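Local coordinates for Serine/threonine-protein kinase Tel1 (Chaetomium thermophilum, PDB 6SKY) that probably phosphorylates serine and threonine residues of proteins in Ser/Thr-Gln motifs, using ATP, to switch on checkpoint signalling after DNA damage, at residues 2122-2127 with 2175-2180; 2464-2469 with 2652-2657; 1669-1674 with 1802-1807. All blocks are in the same frame, centred on the assembly; numbering follows the deposited sequence.

Contact 1 of 3, residues 2122-2127 with 2175-2180; sequences GRYADV and HRARQE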
ATOM      1  N   GLY A2122       1.651   8.402 -23.728  1.00 24.96           N
ATOM      2  CA  GLY A2122       0.425   8.063 -24.406  1.00 24.96           C
ATOM      3  C   GLY A2122      -0.508   7.219 -23.570  1.00 24.96           C
ATOM      4  O   GLY A2122      -0.228   6.832 -22.440  1.00 24.96           O
ATOM      5  N   ARG A2123      -1.663   6.935 -24.159  1.00 26.91           N
ATOM      6  CA  ARG A2123      -2.676   6.133 -23.499  1.00 26.91           C
ATOM      7  C   ARG A2123      -2.167   4.715 -23.294  1.00 26.91           C
ATOM      8  O   ARG A2123      -1.404   4.190 -24.101  1.00 26.91           O
ATOM      9  CB  ARG A2123      -3.947   6.130 -24.336  1.00 26.91           C
ATOM     10  CG  ARG A2123      -5.162   5.643 -23.621  1.00 26.91           C
ATOM     11  CD  ARG A2123      -6.398   6.087 -24.353  1.00 26.91           C
ATOM     12  NE  ARG A2123      -6.281   7.474 -24.784  1.00 26.91           N
ATOM     13  CZ  ARG A2123      -7.305   8.217 -25.180  1.00 26.91           C
ATOM     14  NH1 ARG A2123      -7.105   9.469 -25.560  1.00 26.91           N
ATOM     15  NH2 ARG A2123      -8.528   7.713 -25.186  1.00 26.91           N
ATOM     16  N   TYR A2124      -2.592   4.083 -22.203  1.00 24.53           N
ATOM     17  CA  TYR A2124      -1.971   2.816 -21.844  1.00 24.53           C
ATOM     18  C   TYR A2124      -2.460   1.655 -22.693  1.00 24.53           C
ATOM     19  O   TYR A2124      -1.680   0.744 -22.979  1.00 24.53           O
ATOM     20  CB  TYR A2124      -2.197   2.495 -20.373  1.00 24.53           C
ATOM     21  CG  TYR A2124      -1.696   1.123 -20.013  1.00 24.53           C
ATOM     22  CD1 TYR A2124      -0.340   0.836 -20.015  1.00 24.53           C
ATOM     23  CD2 TYR A2124      -2.575   0.108 -19.698  1.00 24.53           C
ATOM     24  CE1 TYR A2124       0.118  -0.412 -19.706  1.00 24.53           C
ATOM     25  CE2 TYR A2124      -2.124  -1.143 -19.386  1.00 24.53           C
ATOM     26  CZ  TYR A2124      -0.779  -1.398 -19.389  1.00 24.53           C
ATOM     27  OH  TYR A2124      -0.335  -2.654 -19.074  1.00 24.53           O
ATOM     28  N   ALA A2125      -3.728   1.649 -23.097  1.00 25.36           N
ATOM     29  CA  ALA A2125      -4.231   0.544 -23.906  1.00 25.36           C
ATOM     30  C   ALA A2125      -3.483   0.445 -25.230  1.00 25.36           C
ATOM     31  O   ALA A2125      -3.029  -0.639 -25.627  1.00 25.36           O
ATOM     32  CB  ALA A2125      -5.728   0.712 -24.136  1.00 25.36           C
ATOM     33  N   ASP A2126      -3.314   1.577 -25.915  1.00 25.96           N
ATOM     34  CA  ASP A2126      -2.617   1.584 -27.194  1.00 25.96           C
ATOM     35  C   ASP A2126      -1.168   1.167 -27.037  1.00 25.96           C
ATOM     36  O   ASP A2126      -0.646   0.387 -27.839  1.00 25.96           O
ATOM     37  CB  ASP A2126      -2.692   2.972 -27.819  1.00 25.96           C
ATOM     38  CG  ASP A2126      -4.040   3.624 -27.627  1.00 25.96           C
ATOM     39  OD1 ASP A2126      -5.010   2.905 -27.311  1.00 25.96           O
ATOM     40  OD2 ASP A2126      -4.134   4.857 -27.794  1.00 25.96           O
ATOM     41  N   VAL A2127      -0.503   1.684 -26.007  1.00 22.43           N
ATOM     42  CA  VAL A2127       0.908   1.392 -25.802  1.00 22.43           C
ATOM     43  C   VAL A2127       1.106  -0.081 -25.498  1.00 22.43           C
ATOM     44  O   VAL A2127       1.994  -0.729 -26.057  1.00 22.43           O
ATOM     45  CB  VAL A2127       1.477   2.282 -24.687  1.00 22.43           C
ATOM     46  CG1 VAL A2127       2.870   1.850 -24.343  1.00 22.43           C
ATOM     47  CG2 VAL A2127       1.484   3.709 -25.129  1.00 22.43           C
ATOM     48  N   HIS A2175       5.021   3.601 -16.881  1.00 22.26           N
ATOM     49  CA  HIS A2175       3.582   3.506 -16.682  1.00 22.26           C
ATOM     50  C   HIS A2175       3.199   2.837 -15.375  1.00 22.26           C
ATOM     51  O   HIS A2175       2.005   2.670 -15.121  1.00 22.26           O
ATOM     52  CB  HIS A2175       2.932   2.733 -17.826  1.00 22.26           C
ATOM     53  CG  HIS A2175       2.668   3.553 -19.044  1.00 22.26           C
ATOM     54  ND1 HIS A2175       3.673   4.080 -19.818  1.00 22.26           N
ATOM     55  CD2 HIS A2175       1.510   3.927 -19.629  1.00 22.26           C
ATOM     56  CE1 HIS A2175       3.147   4.750 -20.824  1.00 22.26           C
ATOM     57  NE2 HIS A2175       1.834   4.670 -20.732  1.00 22.26           N
ATOM     58  N   ARG A2176       4.172   2.432 -14.561  1.00 28.05           N
ATOM     59  CA  ARG A2176       3.922   1.709 -13.316  1.00 28.05           C
ATOM     60  C   ARG A2176       3.092   0.455 -13.559  1.00 28.05           C
ATOM     61  O   ARG A2176       2.157   0.158 -12.816  1.00 28.05           O
ATOM     62  CB  ARG A2176       3.248   2.602 -12.276  1.00 28.05           C
ATOM     63  CG  ARG A2176       3.968   3.901 -12.003  1.00 28.05           C
ATOM     64  CD  ARG A2176       5.314   3.656 -11.378  1.00 28.05           C
ATOM     65  NE  ARG A2176       5.964   4.891 -10.954  1.00 28.05           N
ATOM     66  CZ  ARG A2176       5.697   5.522  -9.816  1.00 28.05           C
ATOM     67  NH1 ARG A2176       6.343   6.638  -9.507  1.00 28.05           N
ATOM     68  NH2 ARG A2176       4.779   5.043  -8.987  1.00 28.05           N
ATOM     69  N   ALA A2177       3.432  -0.287 -14.602  1.00 24.46           N
ATOM     70  CA  ALA A2177       2.764  -1.544 -14.925  1.00 24.46           C
ATOM     71  C   ALA A2177       3.635  -2.670 -14.390  1.00 24.46           C
ATOM     72  O   ALA A2177       4.606  -3.071 -15.031  1.00 24.46           O
ATOM     73  CB  ALA A2177       2.537  -1.666 -16.425  1.00 24.46           C
ATOM     74  N   ARG A2178       3.293  -3.174 -13.206  1.00 27.36           N
ATOM     75  CA  ARG A2178       4.172  -4.111 -12.518  1.00 27.36           C
ATOM     76  C   ARG A2178       4.180  -5.464 -13.204  1.00 27.36           C
ATOM     77  O   ARG A2178       5.241  -6.068 -13.400  1.00 27.36           O
ATOM     78  CB  ARG A2178       3.740  -4.274 -11.064  1.00 27.36           C
ATOM     79  CG  ARG A2178       3.677  -3.010 -10.263  1.00 27.36           C
ATOM     80  CD  ARG A2178       4.933  -2.210 -10.408  1.00 27.36           C
ATOM     81  NE  ARG A2178       4.891  -1.011  -9.580  1.00 27.36           N
ATOM     82  CZ  ARG A2178       5.628   0.070  -9.799  1.00 27.36           C
ATOM     83  NH1 ARG A2178       5.528   1.112  -8.992  1.00 27.36           N
ATOM     84  NH2 ARG A2178       6.456   0.113 -10.832  1.00 27.36           N
ATOM     85  N   GLN A2179       3.005  -5.962 -13.565  1.00 24.44           N
ATOM     86  CA  GLN A2179       2.923  -7.301 -14.118  1.00 24.44           C
ATOM     87  C   GLN A2179       3.606  -7.391 -15.472  1.00 24.44           C
ATOM     88  O   GLN A2179       4.163  -8.434 -15.810  1.00 24.44           O
ATOM     89  CB  GLN A2179       1.466  -7.731 -14.210  1.00 24.44           C
ATOM     90  CG  GLN A2179       1.277  -9.193 -14.523  1.00 24.44           C
ATOM     91  CD  GLN A2179       1.945 -10.090 -13.524  1.00 24.44           C
ATOM     92  OE1 GLN A2179       2.595 -11.066 -13.880  1.00 24.44           O
ATOM     93  NE2 GLN A2179       1.783  -9.767 -12.258  1.00 24.44           N
ATOM     94  N   GLU A2180       3.620  -6.310 -16.241  1.00 25.57           N
ATOM     95  CA  GLU A2180       4.261  -6.361 -17.543  1.00 25.57           C
ATOM     96  C   GLU A2180       5.775  -6.341 -17.431  1.00 25.57           C
ATOM     97  O   GLU A2180       6.457  -7.019 -18.201  1.00 25.57           O
ATOM     98  CB  GLU A2180       3.774  -5.214 -18.413  1.00 25.57           C
ATOM     99  CG  GLU A2180       2.332  -5.329 -18.810  1.00 25.57           C
ATOM    100  CD  GLU A2180       2.020  -6.636 -19.508  1.00 25.57           C
ATOM    101  OE1 GLU A2180       2.905  -7.180 -20.201  1.00 25.57           O
ATOM    102  OE2 GLU A2180       0.884  -7.131 -19.365  1.00 25.57           O
TER
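The rings of Tyr2124 and His2175 meet obliquely, their planes 41° apart and their centroids separated by 5.8 Å. CD2 of His2175 comes in at the rim of the phenol, near its plane, and lies 3.6 Å from Tyr2124 CD1. Tyr2124 has its CG anti to the backbone N (chi1 174°), which places the ring beside the carbonyl carbon, where its edge meets His2175. In His2175 CG lies beside the backbone N and anti to the carbonyl carbon, and NE2 faces the loop just before helix 2124-2143. There NE2 gives a weak hydrogen bond to Gly2122 O, 3.4 Å long and fairly straight at 159°, with the carbonyl oxygen near the plane of the imidazole. ND1 has its own weak bond, to Ile2171 O in the last turn of helix 2154-2174, so the ring is held at two corners, though loosely. Gly2122 O in turn receives a second weak hydrogen bond from Arg2637.

Farther out, the hydroxyl end of Tyr2124 comes up against two aliphatic groups of 2175-2180. Its OH is 4.0 Å from Ala2177 CB and 3.8 Å from Glu2180 CG; it is thus the methylene of the bent glutamate, rather than its carboxylate, that touches the phenol. The contact is a modest one near the surface. Arg2123 and Ala2177 each occupy an N-cap position, and Arg2176, with positive phi, ends helix 2154-2174 in a Schellman motif. Such a tight turn between successive helices, packed against the start of helix 2124-2143, one helix further back, belongs to the helical-repeat architecture of the FAT domain.

Contact 2 of 3, residues 2464-2469 with 2652-2657; sequences GMYHIW and LPLTSS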
ATOM      1  N   GLY A2464      18.367  39.214 -19.034  1.00 36.50           N
ATOM      2  CA  GLY A2464      19.082  39.865 -17.958  1.00 36.50           C
ATOM      3  C   GLY A2464      19.111  41.376 -18.024  1.00 36.50           C
ATOM      4  O   GLY A2464      19.302  42.047 -17.003  1.00 36.50           O
ATOM      5  N   MET A2465      18.910  41.944 -19.205  1.00 36.24           N
ATOM      6  CA  MET A2465      19.169  43.366 -19.320  1.00 36.24           C
ATOM      7  C   MET A2465      18.055  44.224 -18.756  1.00 36.24           C
ATOM      8  O   MET A2465      18.320  45.349 -18.336  1.00 36.24           O
ATOM      9  CB  MET A2465      19.456  43.730 -20.766  1.00 36.24           C
ATOM     10  CG  MET A2465      20.902  44.113 -20.955  1.00 36.24           C
ATOM     11  SD  MET A2465      21.660  43.417 -22.408  1.00 36.24           S
ATOM     12  CE  MET A2465      20.583  44.089 -23.641  1.00 36.24           C
ATOM     13  N   TYR A2466      16.828  43.719 -18.680  1.00 31.73           N
ATOM     14  CA  TYR A2466      15.795  44.481 -17.993  1.00 31.73           C
ATOM     15  C   TYR A2466      16.016  44.491 -16.490  1.00 31.73           C
ATOM     16  O   TYR A2466      15.728  45.494 -15.832  1.00 31.73           O
ATOM     17  CB  TYR A2466      14.422  43.927 -18.327  1.00 31.73           C
ATOM     18  CG  TYR A2466      13.885  44.451 -19.621  1.00 31.73           C
ATOM     19  CD1 TYR A2466      13.343  45.714 -19.698  1.00 31.73           C
ATOM     20  CD2 TYR A2466      13.923  43.688 -20.766  1.00 31.73           C
ATOM     21  CE1 TYR A2466      12.856  46.199 -20.873  1.00 31.73           C
ATOM     22  CE2 TYR A2466      13.438  44.166 -21.944  1.00 31.73           C
ATOM     23  CZ  TYR A2466      12.905  45.421 -21.994  1.00 31.73           C
ATOM     24  OH  TYR A2466      12.418  45.905 -23.177  1.00 31.73           O
ATOM     25  N   HIS A2467      16.530  43.400 -15.933  1.00 31.68           N
ATOM     26  CA  HIS A2467      16.917  43.400 -14.530  1.00 31.68           C
ATOM     27  C   HIS A2467      18.021  44.403 -14.275  1.00 31.68           C
ATOM     28  O   HIS A2467      17.994  45.126 -13.275  1.00 31.68           O
ATOM     29  CB  HIS A2467      17.369  42.011 -14.103  1.00 31.68           C
ATOM     30  CG  HIS A2467      16.266  41.009 -14.059  1.00 31.68           C
ATOM     31  ND1 HIS A2467      16.123  40.019 -15.002  1.00 31.68           N
ATOM     32  CD2 HIS A2467      15.244  40.850 -13.190  1.00 31.68           C
ATOM     33  CE1 HIS A2467      15.064  39.290 -14.713  1.00 31.68           C
ATOM     34  NE2 HIS A2467      14.511  39.775 -13.620  1.00 31.68           N
ATOM     35  N   ILE A2468      19.002  44.467 -15.173  1.00 32.87           N
ATOM     36  CA  ILE A2468      20.078  45.437 -14.997  1.00 32.87           C
ATOM     37  C   ILE A2468      19.544  46.858 -15.090  1.00 32.87           C
ATOM     38  O   ILE A2468      19.907  47.724 -14.286  1.00 32.87           O
ATOM     39  CB  ILE A2468      21.201  45.184 -16.015  1.00 32.87           C
ATOM     40  CG1 ILE A2468      21.835  43.828 -15.751  1.00 32.87           C
ATOM     41  CG2 ILE A2468      22.231  46.271 -15.937  1.00 32.87           C
ATOM     42  CD1 ILE A2468      22.117  43.568 -14.306  1.00 32.87           C
ATOM     43  N   TRP A2469      18.670  47.125 -16.059  1.00 35.26           N
ATOM     44  CA  TRP A2469      18.115  48.466 -16.203  1.00 35.26           C
ATOM     45  C   TRP A2469      17.340  48.872 -14.961  1.00 35.26           C
ATOM     46  O   TRP A2469      17.504  49.980 -14.449  1.00 35.26           O
ATOM     47  CB  TRP A2469      17.220  48.547 -17.439  1.00 35.26           C
ATOM     48  CG  TRP A2469      16.851  49.947 -17.781  1.00 35.26           C
ATOM     49  CD1 TRP A2469      17.529  50.786 -18.595  1.00 35.26           C
ATOM     50  CD2 TRP A2469      15.726  50.684 -17.297  1.00 35.26           C
ATOM     51  NE1 TRP A2469      16.901  51.998 -18.658  1.00 35.26           N
ATOM     52  CE2 TRP A2469      15.788  51.959 -17.866  1.00 35.26           C
ATOM     53  CE3 TRP A2469      14.668  50.385 -16.438  1.00 35.26           C
ATOM     54  CZ2 TRP A2469      14.839  52.931 -17.609  1.00 35.26           C
ATOM     55  CZ3 TRP A2469      13.731  51.352 -16.183  1.00 35.26           C
ATOM     56  CH2 TRP A2469      13.819  52.605 -16.764  1.00 35.26           C
ATOM     57  N   LEU A2652       6.590  42.541 -16.127  1.00 29.34           N
ATOM     58  CA  LEU A2652       7.907  43.150 -16.274  1.00 29.34           C
ATOM     59  C   LEU A2652       7.920  44.444 -15.483  1.00 29.34           C
ATOM     60  O   LEU A2652       7.390  45.463 -15.955  1.00 29.34           O
ATOM     61  CB  LEU A2652       8.221  43.403 -17.738  1.00 29.34           C
ATOM     62  CG  LEU A2652       9.551  44.055 -18.064  1.00 29.34           C
ATOM     63  CD1 LEU A2652      10.652  43.097 -17.756  1.00 29.34           C
ATOM     64  CD2 LEU A2652       9.567  44.415 -19.504  1.00 29.34           C
ATOM     65  N   PRO A2653       8.483  44.450 -14.278  1.00 32.51           N
ATOM     66  CA  PRO A2653       8.568  45.696 -13.511  1.00 32.51           C
ATOM     67  C   PRO A2653       9.673  46.579 -14.066  1.00 32.51           C
ATOM     68  O   PRO A2653      10.811  46.136 -14.226  1.00 32.51           O
ATOM     69  CB  PRO A2653       8.898  45.219 -12.094  1.00 32.51           C
ATOM     70  CG  PRO A2653       8.676  43.760 -12.110  1.00 32.51           C
ATOM     71  CD  PRO A2653       8.938  43.306 -13.485  1.00 32.51           C
ATOM     72  N   LEU A2654       9.336  47.828 -14.377  1.00 38.89           N
ATOM     73  CA  LEU A2654      10.330  48.755 -14.899  1.00 38.89           C
ATOM     74  C   LEU A2654      10.993  49.522 -13.766  1.00 38.89           C
ATOM     75  O   LEU A2654      12.218  49.522 -13.635  1.00 38.89           O
ATOM     76  CB  LEU A2654       9.684  49.720 -15.894  1.00 38.89           C
ATOM     77  CG  LEU A2654       9.353  49.147 -17.264  1.00 38.89           C
ATOM     78  CD1 LEU A2654       8.617  50.168 -18.074  1.00 38.89           C
ATOM     79  CD2 LEU A2654      10.615  48.733 -17.962  1.00 38.89           C
ATOM     80  N   THR A2655      10.191  50.182 -12.944  1.00 47.32           N
ATOM     81  CA  THR A2655      10.687  50.886 -11.776  1.00 47.32           C
ATOM     82  C   THR A2655       9.874  50.449 -10.571  1.00 47.32           C
ATOM     83  O   THR A2655       9.052  49.539 -10.682  1.00 47.32           O
ATOM     84  CB  THR A2655      10.600  52.395 -11.983  1.00 47.32           C
ATOM     85  OG1 THR A2655       9.322  52.724 -12.533  1.00 47.32           O
ATOM     86  CG2 THR A2655      11.671  52.854 -12.944  1.00 47.32           C
ATOM     87  N   SER A2656      10.079  51.075  -9.420  1.00 58.46           N
ATOM     88  CA  SER A2656       9.275  50.749  -8.250  1.00 58.46           C
ATOM     89  C   SER A2656       7.871  51.309  -8.334  1.00 58.46           C
ATOM     90  O   SER A2656       7.128  51.231  -7.356  1.00 58.46           O
ATOM     91  CB  SER A2656       9.950  51.259  -6.977  1.00 58.46           C
ATOM     92  OG  SER A2656      11.037  50.432  -6.607  1.00 58.46           O
ATOM     93  N   SER A2657       7.491  51.868  -9.476  1.00 54.97           N
ATOM     94  CA  SER A2657       6.182  52.482  -9.617  1.00 54.97           C
ATOM     95  C   SER A2657       5.524  52.185 -10.957  1.00 54.97           C
ATOM     96  O   SER A2657       4.469  52.755 -11.245  1.00 54.97           O
ATOM     97  CB  SER A2657       6.301  53.991  -9.433  1.00 54.97           C
ATOM     98  OG  SER A2657       7.364  54.503 -10.217  1.00 54.97           O
TER
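This is a largely apolar interface between the FAT and kinase regions of a PI3K-related kinase: helix 2461-2472 lies against strand 2651-2655, an outermost strand of the six-stranded antiparallel sheet in the kinase portion. Over the short segments the helix and strand run nearly alongside each other, their directions 29° apart and their axes 8.7 Å at closest approach. Leu2652, whose backbone pairs with Leu2660 of the neighbouring strand, projects toward the helix and crosses Tyr2466 at about a right angle. Its CG is anti to the backbone N, and the two methyls divide the work. CD2 sits over one face of the phenol, 4.1 Å from the centroid of the Tyr2466 ring and 15° off the normal, a CH-pi contact displaced toward the rim. CD1 instead rests 3.9 Å from Tyr2466 CB, at the root of the side chain. An alanine at Leu2652 would lose both methyls and would probably leave the tyrosine ring without its CH-pi partner, loosening the hold between helix and edge strand. The side chain of Leu2652 is about 11 Å from the bound ATP analogue, so Leu2652 lies near the nucleotide but does not line its pocket.

One turn on, polar bonds join the two elements: the hydroxyl of Thr2470 lies within hydrogen-bonding distance of the carbonyls of Pro2653, Leu2654 and Tyr2466, which must share its single proton. Trp2469, with CG anti to its backbone N, swings its six-membered ring back toward the strand. CZ3 lies 4.1 Å from Thr2655 CG2, the methyl branch, whereas the hydroxyl of that threonine is bonded to Ser2658. Leu2654 O lies in the plane of the indole, at its edge, 3.5 Å from Trp2469 CZ3.

Contact 3 of 3, residues 1669-1674 with 1802-1807; sequences SSEEGL and VHLVLA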
ATOM      1  N   SER A1669     -25.711  31.962 -43.241  1.00 49.54           N
ATOM      2  CA  SER A1669     -27.132  31.721 -43.404  1.00 49.54           C
ATOM      3  C   SER A1669     -27.372  30.425 -44.159  1.00 49.54           C
ATOM      4  O   SER A1669     -26.474  29.870 -44.790  1.00 49.54           O
ATOM      5  CB  SER A1669     -27.788  32.886 -44.141  1.00 49.54           C
ATOM      6  OG  SER A1669     -27.056  33.225 -45.304  1.00 49.54           O
ATOM      7  N   SER A1670     -28.612  29.945 -44.084  1.00 40.53           N
ATOM      8  CA  SER A1670     -28.994  28.755 -44.826  1.00 40.53           C
ATOM      9  C   SER A1670     -29.084  29.010 -46.320  1.00 40.53           C
ATOM     10  O   SER A1670     -28.934  28.069 -47.104  1.00 40.53           O
ATOM     11  CB  SER A1670     -30.327  28.229 -44.319  1.00 40.53           C
ATOM     12  OG  SER A1670     -30.243  27.905 -42.951  1.00 40.53           O
ATOM     13  N   GLU A1671     -29.326  30.252 -46.738  1.00 48.21           N
ATOM     14  CA  GLU A1671     -29.361  30.545 -48.164  1.00 48.21           C
ATOM     15  C   GLU A1671     -28.000  30.326 -48.799  1.00 48.21           C
ATOM     16  O   GLU A1671     -27.906  29.762 -49.891  1.00 48.21           O
ATOM     17  CB  GLU A1671     -29.835  31.973 -48.408  1.00 48.21           C
ATOM     18  CG  GLU A1671     -31.267  32.231 -48.009  1.00 48.21           C
ATOM     19  CD  GLU A1671     -31.379  32.984 -46.697  1.00 48.21           C
ATOM     20  OE1 GLU A1671     -30.352  33.123 -46.000  1.00 48.21           O
ATOM     21  OE2 GLU A1671     -32.494  33.443 -46.363  1.00 48.21           O
ATOM     22  N   GLU A1672     -26.932  30.763 -48.135  1.00 52.38           N
ATOM     23  CA  GLU A1672     -25.596  30.488 -48.646  1.00 52.38           C
ATOM     24  C   GLU A1672     -25.309  28.996 -48.663  1.00 52.38           C
ATOM     25  O   GLU A1672     -24.629  28.501 -49.565  1.00 52.38           O
ATOM     26  CB  GLU A1672     -24.550  31.212 -47.811  1.00 52.38           C
ATOM     27  CG  GLU A1672     -24.376  32.665 -48.163  1.00 52.38           C
ATOM     28  CD  GLU A1672     -23.305  33.322 -47.331  1.00 52.38           C
ATOM     29  OE1 GLU A1672     -23.092  32.879 -46.186  1.00 52.38           O
ATOM     30  OE2 GLU A1672     -22.663  34.276 -47.820  1.00 52.38           O
ATOM     31  N   GLY A1673     -25.821  28.262 -47.680  1.00 41.76           N
ATOM     32  CA  GLY A1673     -25.605  26.829 -47.667  1.00 41.76           C
ATOM     33  C   GLY A1673     -26.262  26.145 -48.845  1.00 41.76           C
ATOM     34  O   GLY A1673     -25.653  25.306 -49.514  1.00 41.76           O
ATOM     35  N   LEU A1674     -27.511  26.511 -49.128  1.00 39.32           N
ATOM     36  CA  LEU A1674     -28.196  25.938 -50.279  1.00 39.32           C
ATOM     37  C   LEU A1674     -27.553  26.375 -51.584  1.00 39.32           C
ATOM     38  O   LEU A1674     -27.467  25.586 -52.528  1.00 39.32           O
ATOM     39  CB  LEU A1674     -29.667  26.315 -50.263  1.00 39.32           C
ATOM     40  CG  LEU A1674     -30.539  25.364 -49.469  1.00 39.32           C
ATOM     41  CD1 LEU A1674     -31.969  25.729 -49.668  1.00 39.32           C
ATOM     42  CD2 LEU A1674     -30.281  23.959 -49.919  1.00 39.32           C
ATOM     43  N   VAL A1802     -35.240  22.819 -43.644  1.00 28.06           N
ATOM     44  CA  VAL A1802     -36.034  22.918 -42.423  1.00 28.06           C
ATOM     45  C   VAL A1802     -35.905  24.307 -41.817  1.00 28.06           C
ATOM     46  O   VAL A1802     -36.900  24.929 -41.429  1.00 28.06           O
ATOM     47  CB  VAL A1802     -35.617  21.832 -41.423  1.00 28.06           C
ATOM     48  CG1 VAL A1802     -36.255  22.090 -40.100  1.00 28.06           C
ATOM     49  CG2 VAL A1802     -36.019  20.488 -41.926  1.00 28.06           C
ATOM     50  N   HIS A1803     -34.678  24.822 -41.739  1.00 27.09           N
ATOM     51  CA  HIS A1803     -34.482  26.138 -41.152  1.00 27.09           C
ATOM     52  C   HIS A1803     -35.149  27.224 -41.979  1.00 27.09           C
ATOM     53  O   HIS A1803     -35.760  28.136 -41.422  1.00 27.09           O
ATOM     54  CB  HIS A1803     -33.000  26.436 -40.994  1.00 27.09           C
ATOM     55  CG  HIS A1803     -32.716  27.840 -40.569  1.00 27.09           C
ATOM     56  ND1 HIS A1803     -31.855  28.665 -41.252  1.00 27.09           N
ATOM     57  CD2 HIS A1803     -33.191  28.567 -39.535  1.00 27.09           C
ATOM     58  CE1 HIS A1803     -31.809  29.841 -40.657  1.00 27.09           C
ATOM     59  NE2 HIS A1803     -32.611  29.807 -39.612  1.00 27.09           N
ATOM     60  N   LEU A1804     -35.033  27.163 -43.306  1.00 32.80           N
ATOM     61  CA  LEU A1804     -35.637  28.198 -44.138  1.00 32.80           C
ATOM     62  C   LEU A1804     -37.149  28.222 -43.982  1.00 32.80           C
ATOM     63  O   LEU A1804     -37.751  29.295 -43.876  1.00 32.80           O
ATOM     64  CB  LEU A1804     -35.259  27.990 -45.598  1.00 32.80           C
ATOM     65  CG  LEU A1804     -33.887  28.494 -46.018  1.00 32.80           C
ATOM     66  CD1 LEU A1804     -33.564  28.001 -47.391  1.00 32.80           C
ATOM     67  CD2 LEU A1804     -33.872  29.990 -46.004  1.00 32.80           C
ATOM     68  N   VAL A1805     -37.779  27.052 -43.926  1.00 33.57           N
ATOM     69  CA  VAL A1805     -39.228  27.015 -43.764  1.00 33.57           C
ATOM     70  C   VAL A1805     -39.634  27.543 -42.394  1.00 33.57           C
ATOM     71  O   VAL A1805     -40.559  28.362 -42.274  1.00 33.57           O
ATOM     72  CB  VAL A1805     -39.751  25.592 -43.995  1.00 33.57           C
ATOM     73  CG1 VAL A1805     -41.194  25.501 -43.598  1.00 33.57           C
ATOM     74  CG2 VAL A1805     -39.579  25.220 -45.434  1.00 33.57           C
ATOM     75  N   LEU A1806     -38.971  27.068 -41.335  1.00 31.68           N
ATOM     76  CA  LEU A1806     -39.338  27.498 -39.992  1.00 31.68           C
ATOM     77  C   LEU A1806     -39.117  28.989 -39.812  1.00 31.68           C
ATOM     78  O   LEU A1806     -39.901  29.660 -39.137  1.00 31.68           O
ATOM     79  CB  LEU A1806     -38.544  26.720 -38.952  1.00 31.68           C
ATOM     80  CG  LEU A1806     -38.829  25.238 -38.766  1.00 31.68           C
ATOM     81  CD1 LEU A1806     -37.888  24.681 -37.746  1.00 31.68           C
ATOM     82  CD2 LEU A1806     -40.233  25.028 -38.324  1.00 31.68           C
ATOM     83  N   ALA A1807     -38.056  29.529 -40.405  1.00 34.39           N
ATOM     84  CA  ALA A1807     -37.791  30.953 -40.286  1.00 34.39           C
ATOM     85  C   ALA A1807     -38.765  31.771 -41.109  1.00 34.39           C
ATOM     86  O   ALA A1807     -39.103  32.894 -40.726  1.00 34.39           O
ATOM     87  CB  ALA A1807     -36.363  31.258 -40.716  1.00 34.39           C
TER
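Leu1804 and Ser1670 form the close-packed part of this helix pair, whereas Glu1671 lies along its more loosely filled flank. Ser1670 stands in the first turn of helix 1670-1684, directly after the N-cap residue Ser1669, and its side chain points toward helix 1793-1808. OG, beside the backbone N, meets the edge of the His1803 imidazole and forms a hydrogen bond with His1803 ND1, modelled at 2.5 Å. Either atom could be the donor, and OG is also hydrogen-bonded to Tyr1848 OH, so this buried hydroxyl has two polar partners. The imidazole reaches it because its CG is anti to the backbone N (chi1 172°); the same ring packs edge-to-face with Trp1866.

Next to this bond the apolar filling begins, with Ser1670 CB 4.0 Å from Leu1804 CG. One turn further along helix 1670-1684, Leu1674 and Leu1804 cross obliquely and meet tip to tip, their CD1 methyls 3.6 Å apart. Over the short segments the two helix directions are 144° apart, roughly antiparallel, consistent with neighbouring helices of the alpha solenoid. Their segment axes approach to 10.4 Å at closest, a spacing bridged by leucine and histidine side chains.

At the partly exposed side, Glu1671 bends at chi2 and draws its carboxylate across the second methyl of Leu1804. OE2 is 3.7 Å from Leu1804 CD2, a contact of a polar atom with a methyl that offers no directional hold. Nor does the carboxylate pair with the histidine: Glu1671 OE1 remains 6.7 Å from His1803 ND1.

How the contacts relate
Along the chain the contacts come in series: contact 3 closes first, then contact 1, then contact 2. They are well separated in space, with centres about 50 Å apart between contacts 1 and 3, 48 Å between 1 and 2, and 58 Å between 2 and 3, and they share no helix or strand. Contact 3 packs two helices, probably within the helical region that precedes the FAT region in the chain; contact 1, within the FAT region, sets the start of one helix against the turn between two later ones. Contact 2 joins a FAT helix directly to the kinase sheet; contact 1 touches the kinase region more lightly, through the weak bond from Arg2637.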